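DNA polymerase III beta subunit (Streptococcus pyogenes, PDB 2AVT) forms a sliding clamp of the replicative DNA polymerase, a ring that probably encircles DNA and tethers the polymerase to its template. Local coordinates at residues 91-103 with 107-119. Sequence-based numbering, arbitrary orientation.
Sequences DISINVKEIEQHQ and TSGKSEITLKGKD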
ATOM      1  N   ASP A  91       3.957  -5.301 -26.970  1.00 36.35           N
ATOM      2  CA  ASP A  91       3.518  -6.598 -27.486  1.00 39.18           C
ATOM      3  C   ASP A  91       3.676  -7.825 -26.598  1.00 39.72           C
ATOM      4  O   ASP A  91       4.484  -7.852 -25.664  1.00 38.68           O
ATOM      5  CB  ASP A  91       4.181  -6.873 -28.836  1.00 41.53           C
ATOM      6  CG  ASP A  91       3.387  -6.302 -29.999  1.00 47.97           C
ATOM      7  OD1 ASP A  91       3.041  -5.095 -29.968  1.00 50.97           O
ATOM      8  OD2 ASP A  91       3.108  -7.061 -30.951  1.00 49.37           O
ATOM      9  N   ILE A  92       2.898  -8.850 -26.927  1.00 39.13           N
ATOM     10  CA  ILE A  92       2.886 -10.107 -26.195  1.00 40.43           C
ATOM     11  C   ILE A  92       4.247 -10.786 -26.165  1.00 37.28           C
ATOM     12  O   ILE A  92       4.559 -11.497 -25.216  1.00 37.78           O
ATOM     13  CB  ILE A  92       1.854 -11.081 -26.805  1.00 43.61           C
ATOM     14  CG1 ILE A  92       0.476 -10.418 -26.833  1.00 47.47           C
ATOM     15  CG2 ILE A  92       1.791 -12.359 -25.980  1.00 45.76           C
ATOM     16  CD1 ILE A  92      -0.621 -11.268 -27.468  1.00 48.15           C
ATOM     17  N   SER A  93       5.057 -10.571 -27.194  1.00 33.74           N
ATOM     18  CA  SER A  93       6.372 -11.188 -27.236  1.00 34.13           C
ATOM     19  C   SER A  93       7.511 -10.186 -27.315  1.00 32.69           C
ATOM     20  O   SER A  93       7.407  -9.135 -27.948  1.00 31.92           O
ATOM     21  CB  SER A  93       6.473 -12.182 -28.401  1.00 37.17           C
ATOM     22  OG  SER A  93       6.085 -11.588 -29.623  1.00 42.33           O
ATOM     23  N   ILE A  94       8.611 -10.539 -26.665  1.00 29.82           N
ATOM     24  CA  ILE A  94       9.783  -9.690 -26.616  1.00 28.50           C
ATOM     25  C   ILE A  94      11.004 -10.390 -27.166  1.00 27.84           C
ATOM     26  O   ILE A  94      11.251 -11.561 -26.866  1.00 28.77           O
ATOM     27  CB  ILE A  94      10.085  -9.270 -25.166  1.00 28.03           C
ATOM     28  CG1 ILE A  94       8.887  -8.515 -24.597  1.00 28.42           C
ATOM     29  CG2 ILE A  94      11.329  -8.400 -25.119  1.00 27.99           C
ATOM     30  CD1 ILE A  94       9.039  -8.133 -23.154  1.00 32.38           C
ATOM     31  N   ASN A  95      11.765  -9.667 -27.974  1.00 25.89           N
ATOM     32  CA  ASN A  95      12.987 -10.200 -28.541  1.00 26.16           C
ATOM     33  C   ASN A  95      14.115  -9.518 -27.786  1.00 25.52           C
ATOM     34  O   ASN A  95      14.110  -8.297 -27.632  1.00 22.56           O
ATOM     35  CB  ASN A  95      13.074  -9.875 -30.029  1.00 27.02           C
ATOM     36  CG  ASN A  95      14.185 -10.634 -30.722  1.00 31.32           C
ATOM     37  OD1 ASN A  95      15.357 -10.275 -30.628  1.00 35.68           O
ATOM     38  ND2 ASN A  95      13.819 -11.703 -31.420  1.00 37.20           N
ATOM     39  N   VAL A  96      15.062 -10.314 -27.301  1.00 25.88           N
ATOM     40  CA  VAL A  96      16.194  -9.814 -26.535  1.00 26.67           C
ATOM     41  C   VAL A  96      17.470 -10.115 -27.288  1.00 28.14           C
ATOM     42  O   VAL A  96      17.799 -11.276 -27.509  1.00 29.02           O
ATOM     43  CB  VAL A  96      16.268 -10.492 -25.159  1.00 26.86           C
ATOM     44  CG1 VAL A  96      17.372  -9.861 -24.328  1.00 27.33           C
ATOM     45  CG2 VAL A  96      14.928 -10.378 -24.454  1.00 26.87           C
ATOM     46  N   LYS A  97      18.189  -9.071 -27.689  1.00 28.31           N
ATOM     47  CA  LYS A  97      19.420  -9.258 -28.439  1.00 29.46           C
ATOM     48  C   LYS A  97      20.567  -8.453 -27.862  1.00 28.58           C
ATOM     49  O   LYS A  97      20.505  -7.227 -27.801  1.00 30.06           O
ATOM     50  CB  LYS A  97      19.207  -8.868 -29.909  1.00 30.52           C
ATOM     51  CG  LYS A  97      20.372  -9.206 -30.832  1.00 33.37           C
ATOM     52  CD  LYS A  97      19.995  -8.939 -32.295  1.00 37.35           C
ATOM     53  CE  LYS A  97      20.991  -9.565 -33.263  1.00 39.42           C
ATOM     54  NZ  LYS A  97      20.407  -9.711 -34.637  1.00 42.55           N
ATOM     55  N   GLU A  98      21.614  -9.147 -27.434  1.00 29.48           N
ATOM     56  CA  GLU A  98      22.776  -8.473 -26.880  1.00 31.05           C
ATOM     57  C   GLU A  98      23.653  -7.980 -28.015  1.00 32.56           C
ATOM     58  O   GLU A  98      23.797  -8.655 -29.035  1.00 33.27           O
ATOM     59  CB  GLU A  98      23.583  -9.425 -25.987  1.00 32.11           C
ATOM     60  CG  GLU A  98      25.012  -8.957 -25.700  1.00 33.97           C
ATOM     61  CD  GLU A  98      25.787  -9.926 -24.807  1.00 37.69           C
ATOM     62  OE1 GLU A  98      25.432 -11.126 -24.770  1.00 39.32           O
ATOM     63  OE2 GLU A  98      26.761  -9.494 -24.153  1.00 39.17           O
ATOM     64  N   ILE A  99      24.219  -6.792 -27.845  1.00 32.86           N
ATOM     65  CA  ILE A  99      25.120  -6.232 -28.841  1.00 34.31           C
ATOM     66  C   ILE A  99      26.398  -5.887 -28.099  1.00 36.06           C
ATOM     67  O   ILE A  99      26.544  -6.244 -26.929  1.00 35.77           O
ATOM     68  CB  ILE A  99      24.533  -4.973 -29.523  1.00 34.34           C
ATOM     69  CG1 ILE A  99      24.205  -3.900 -28.482  1.00 35.38           C
ATOM     70  CG2 ILE A  99      23.273  -5.349 -30.292  1.00 35.22           C
ATOM     71  CD1 ILE A  99      23.713  -2.585 -29.097  1.00 35.89           C
ATOM     72  N   GLU A 100      27.316  -5.196 -28.765  1.00 36.26           N
ATOM     73  CA  GLU A 100      28.595  -4.843 -28.166  1.00 37.54           C
ATOM     74  C   GLU A 100      28.517  -4.026 -26.890  1.00 36.84           C
ATOM     75  O   GLU A 100      27.565  -3.281 -26.666  1.00 35.48           O
ATOM     76  CB  GLU A 100      29.457  -4.078 -29.177  1.00 41.49           C
ATOM     77  CG  GLU A 100      28.830  -2.777 -29.663  1.00 46.82           C
ATOM     78  CD  GLU A 100      29.788  -1.949 -30.501  1.00 51.88           C
ATOM     79  OE1 GLU A 100      30.274  -2.458 -31.538  1.00 52.47           O
ATOM     80  OE2 GLU A 100      30.057  -0.786 -30.117  1.00 54.61           O
ATOM     81  N   GLN A 101      29.549  -4.175 -26.065  1.00 37.69           N
ATOM     82  CA  GLN A 101      29.680  -3.452 -24.808  1.00 36.98           C
ATOM     83  C   GLN A 101      28.583  -3.738 -23.786  1.00 35.29           C
ATOM     84  O   GLN A 101      28.106  -2.831 -23.111  1.00 35.52           O
ATOM     85  CB  GLN A 101      29.745  -1.951 -25.099  1.00 41.61           C
ATOM     86  CG  GLN A 101      30.797  -1.593 -26.138  1.00 45.84           C
ATOM     87  CD  GLN A 101      30.733  -0.140 -26.566  1.00 48.75           C
ATOM     88  OE1 GLN A 101      29.661   0.377 -26.894  1.00 51.37           O
ATOM     89  NE2 GLN A 101      31.883   0.527 -26.576  1.00 50.44           N
ATOM     90  N   HIS A 102      28.198  -5.006 -23.681  1.00 32.83           N
ATOM     91  CA  HIS A 102      27.183  -5.463 -22.738  1.00 31.96           C
ATOM     92  C   HIS A 102      25.890  -4.662 -22.748  1.00 30.44           C
ATOM     93  O   HIS A 102      25.409  -4.208 -21.709  1.00 30.03           O
ATOM     94  CB  HIS A 102      27.775  -5.512 -21.322  1.00 31.76           C
ATOM     95  CG  HIS A 102      29.012  -6.352 -21.229  1.00 32.49           C
ATOM     96  ND1 HIS A 102      30.280  -5.830 -21.376  1.00 32.96           N
ATOM     97  CD2 HIS A 102      29.170  -7.690 -21.100  1.00 32.23           C
ATOM     98  CE1 HIS A 102      31.166  -6.809 -21.346  1.00 30.17           C
ATOM     99  NE2 HIS A 102      30.519  -7.948 -21.179  1.00 35.05           N
ATOM    100  N   GLN A 103      25.323  -4.513 -23.939  1.00 29.93           N
ATOM    101  CA  GLN A 103      24.069  -3.797 -24.123  1.00 29.89           C
ATOM    102  C   GLN A 103      23.074  -4.792 -24.678  1.00 26.99           C
ATOM    103  O   GLN A 103      23.459  -5.707 -25.404  1.00 28.54           O
ATOM    104  CB  GLN A 103      24.238  -2.667 -25.146  1.00 30.08           C
ATOM    105  CG  GLN A 103      25.244  -1.596 -24.774  1.00 31.04           C
ATOM    106  CD  GLN A 103      25.357  -0.526 -25.852  1.00 35.06           C
ATOM    107  OE1 GLN A 103      26.101  -0.682 -26.829  1.00 35.95           O
ATOM    108  NE2 GLN A 103      24.603   0.561 -25.689  1.00 34.09           N
ATOM    109  N   THR A 107      13.147  -5.603 -28.208  1.00 24.86           N
ATOM    110  CA  THR A 107      12.193  -5.218 -29.242  1.00 26.38           C
ATOM    111  C   THR A 107      10.846  -5.875 -28.996  1.00 26.98           C
ATOM    112  O   THR A 107      10.747  -7.101 -28.841  1.00 28.18           O
ATOM    113  CB  THR A 107      12.689  -5.618 -30.642  1.00 28.79           C
ATOM    114  OG1 THR A 107      13.939  -4.973 -30.902  1.00 31.34           O
ATOM    115  CG2 THR A 107      11.683  -5.191 -31.713  1.00 31.44           C
ATOM    116  N   SER A 108       9.812  -5.049 -28.931  1.00 25.78           N
ATOM    117  CA  SER A 108       8.457  -5.521 -28.708  1.00 28.10           C
ATOM    118  C   SER A 108       7.540  -4.619 -29.514  1.00 28.75           C
ATOM    119  O   SER A 108       7.323  -3.464 -29.155  1.00 29.31           O
ATOM    120  CB  SER A 108       8.092  -5.435 -27.225  1.00 26.96           C
ATOM    121  OG  SER A 108       6.776  -5.906 -26.997  1.00 26.51           O
ATOM    122  N   GLY A 109       7.002  -5.154 -30.602  1.00 29.10           N
ATOM    123  CA  GLY A 109       6.126  -4.360 -31.442  1.00 28.35           C
ATOM    124  C   GLY A 109       6.963  -3.299 -32.120  1.00 27.44           C
ATOM    125  O   GLY A 109       8.053  -3.582 -32.615  1.00 28.41           O
ATOM    126  N   LYS A 110       6.474  -2.067 -32.113  1.00 27.68           N
ATOM    127  CA  LYS A 110       7.175  -0.955 -32.742  1.00 27.80           C
ATOM    128  C   LYS A 110       8.136  -0.279 -31.780  1.00 28.97           C
ATOM    129  O   LYS A 110       8.739   0.739 -32.121  1.00 28.00           O
ATOM    130  CB  LYS A 110       6.161   0.077 -33.230  1.00 28.78           C
ATOM    131  CG  LYS A 110       5.252  -0.435 -34.323  1.00 32.49           C
ATOM    132  CD  LYS A 110       3.897   0.233 -34.231  1.00 35.74           C
ATOM    133  CE  LYS A 110       3.300  -0.006 -32.851  1.00 38.50           C
ATOM    134  NZ  LYS A 110       1.860   0.353 -32.790  1.00 38.43           N
ATOM    135  N   SER A 111       8.279  -0.846 -30.584  1.00 27.68           N
ATOM    136  CA  SER A 111       9.146  -0.264 -29.568  1.00 29.10           C
ATOM    137  C   SER A 111      10.497  -0.956 -29.440  1.00 27.67           C
ATOM    138  O   SER A 111      10.573  -2.179 -29.293  1.00 29.38           O
ATOM    139  CB  SER A 111       8.427  -0.276 -28.210  1.00 30.64           C
ATOM    140  OG  SER A 111       9.160   0.450 -27.237  1.00 35.86           O
ATOM    141  N   GLU A 112      11.562  -0.166 -29.524  1.00 27.27           N
ATOM    142  CA  GLU A 112      12.919  -0.678 -29.384  1.00 27.57           C
ATOM    143  C   GLU A 112      13.636   0.070 -28.259  1.00 28.15           C
ATOM    144  O   GLU A 112      13.876   1.282 -28.351  1.00 26.85           O
ATOM    145  CB  GLU A 112      13.714  -0.510 -30.669  1.00 29.43           C
ATOM    146  CG  GLU A 112      15.157  -0.956 -30.491  1.00 34.78           C
ATOM    147  CD  GLU A 112      16.004  -0.738 -31.719  1.00 38.74           C
ATOM    148  OE1 GLU A 112      15.866  -1.514 -32.682  1.00 42.15           O
ATOM    149  OE2 GLU A 112      16.807   0.221 -31.720  1.00 43.47           O
ATOM    150  N   ILE A 113      13.976  -0.665 -27.205  1.00 27.00           N
ATOM    151  CA  ILE A 113      14.652  -0.098 -26.037  1.00 27.19           C
ATOM    152  C   ILE A 113      15.994  -0.782 -25.807  1.00 26.72           C
ATOM    153  O   ILE A 113      16.065  -2.003 -25.642  1.00 25.36           O
ATOM    154  CB  ILE A 113      13.774  -0.259 -24.762  1.00 26.25           C
ATOM    155  CG1 ILE A 113      12.490   0.561 -24.919  1.00 24.82           C
ATOM    156  CG2 ILE A 113      14.554   0.196 -23.515  1.00 25.18           C
ATOM    157  CD1 ILE A 113      11.424   0.263 -23.878  1.00 26.11           C
ATOM    158  N   THR A 114      17.063   0.003 -25.816  1.00 26.42           N
ATOM    159  CA  THR A 114      18.393  -0.546 -25.596  1.00 28.18           C
ATOM    160  C   THR A 114      18.854  -0.196 -24.188  1.00 28.30           C
ATOM    161  O   THR A 114      18.746   0.956 -23.764  1.00 29.11           O
ATOM    162  CB  THR A 114      19.390   0.015 -26.618  1.00 29.05           C
ATOM    163  OG1 THR A 114      18.869  -0.195 -27.935  1.00 28.88           O
ATOM    164  CG2 THR A 114      20.753  -0.675 -26.490  1.00 27.05           C
ATOM    165  N   LEU A 115      19.358  -1.194 -23.465  1.00 27.65           N
ATOM    166  CA  LEU A 115      19.832  -0.994 -22.095  1.00 26.46           C
ATOM    167  C   LEU A 115      21.302  -1.356 -21.936  1.00 26.27           C
ATOM    168  O   LEU A 115      21.790  -2.302 -22.560  1.00 25.46           O
ATOM    169  CB  LEU A 115      19.024  -1.847 -21.121  1.00 27.36           C
ATOM    170  CG  LEU A 115      17.513  -1.676 -21.180  1.00 27.37           C
ATOM    171  CD1 LEU A 115      16.863  -2.689 -20.261  1.00 25.94           C
ATOM    172  CD2 LEU A 115      17.137  -0.237 -20.805  1.00 28.07           C
ATOM    173  N   LYS A 116      22.009  -0.604 -21.097  1.00 23.10           N
ATOM    174  CA  LYS A 116      23.416  -0.894 -20.848  1.00 25.79           C
ATOM    175  C   LYS A 116      23.486  -1.854 -19.667  1.00 25.81           C
ATOM    176  O   LYS A 116      22.806  -1.660 -18.651  1.00 25.36           O
ATOM    177  CB  LYS A 116      24.194   0.397 -20.543  1.00 27.68           C
ATOM    178  CG  LYS A 116      25.651   0.190 -20.116  1.00 31.96           C
ATOM    179  CD  LYS A 116      26.399  -0.755 -21.054  1.00 35.14           C
ATOM    180  CE  LYS A 116      27.750  -0.186 -21.462  1.00 36.62           C
ATOM    181  NZ  LYS A 116      28.549   0.249 -20.284  1.00 38.94           N
ATOM    182  N   GLY A 117      24.291  -2.900 -19.809  1.00 26.15           N
ATOM    183  CA  GLY A 117      24.432  -3.868 -18.733  1.00 28.80           C
ATOM    184  C   GLY A 117      25.883  -4.101 -18.344  1.00 28.80           C
ATOM    185  O   GLY A 117      26.773  -3.355 -18.738  1.00 26.68           O
ATOM    186  N   LYS A 118      26.134  -5.145 -17.567  1.00 30.37           N
ATOM    187  CA  LYS A 118      27.497  -5.433 -17.143  1.00 30.07           C
ATOM    188  C   LYS A 118      27.848  -6.887 -17.360  1.00 29.98           C
ATOM    189  O   LYS A 118      26.967  -7.747 -17.421  1.00 28.21           O
ATOM    190  CB  LYS A 118      27.680  -5.101 -15.661  1.00 28.65           C
ATOM    191  CG  LYS A 118      27.504  -3.634 -15.298  1.00 28.09           C
ATOM    192  CD  LYS A 118      27.878  -3.411 -13.840  1.00 29.92           C
ATOM    193  CE  LYS A 118      27.709  -1.955 -13.418  1.00 32.06           C
ATOM    194  NZ  LYS A 118      26.279  -1.569 -13.350  1.00 34.20           N
ATOM    195  N   ASP A 119      29.147  -7.144 -17.470  1.00 30.47           N
ATOM    196  CA  ASP A 119      29.672  -8.491 -17.658  1.00 30.73           C
ATOM    197  C   ASP A 119      29.362  -9.293 -16.394  1.00 29.21           C
ATOM    198  O   ASP A 119      29.526  -8.792 -15.284  1.00 27.85           O
ATOM    199  CB  ASP A 119      31.186  -8.427 -17.862  1.00 32.58           C
ATOM    200  CG  ASP A 119      31.761  -9.731 -18.353  1.00 34.47           C
ATOM    201  OD1 ASP A 119      31.665 -10.753 -17.634  1.00 35.03           O
ATOM    202  OD2 ASP A 119      32.304  -9.729 -19.475  1.00 36.02           O
TER
HETATM  203  O   HOH W   1       6.617  -7.978 -30.943  1.00 36.53           O
HETATM  204  O   HOH W   2      15.872  -6.957 -30.019  1.00 25.84           O
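Asn-95 and Thr-107 form a hydrogen-bonded antiparallel pair in the beta meander 93-99, 103-108, 111-116, one side of an antiparallel sheet in the N-terminal clamp domain, with 111-116 outermost within the chain. Their backbone bonds, Asn-95 N to Thr-107 O and Thr-107 N to Asn-95 O, are both 2.9 Å and nearly straight. A water 2.9 Å from Thr-107 OG1 may also donate to Asn-95 O; a threonine hydroxyl suits this partly exposed position.

Toward the type II' turn 108-111, Ser-108 carries OG anti to its backbone N, which brings the hydroxyl to the loop ahead of strand 93-99, where it accepts a bent bond (132°) from Asp-91 N at 2.9 Å. A small hydroxyl residue fits here, its CB lying against Ile-94 CG1. Positive phi favours glycine at Gly-109, and with no CB in the way Asp-91 OD1 comes within 3.5 Å of its CA.

At the other end, Gln-103 and Lys-116 form a non-hydrogen-bonded pair, and the bent lysine chain sets CD and CE against Gln-101 O. Residues 111-115 also pair antiparallel with a strand of the second subunit, continuing the sheet across the interface, consistent with a ring-shaped dimer. Gly-117 N donates to His-102 O at 2.6 Å. His-102 CG lies anti to its carbonyl carbon (chi1 -55°), carrying the ring to Asp-119, whose backbone N sits over one face; Asp-119 OD1 accepts from Asp-121 N, while His-102 NE2 donates a weak, bent bond to Asp-119 OD2 at 3.0 Å, ring and carboxylate planes 59° apart.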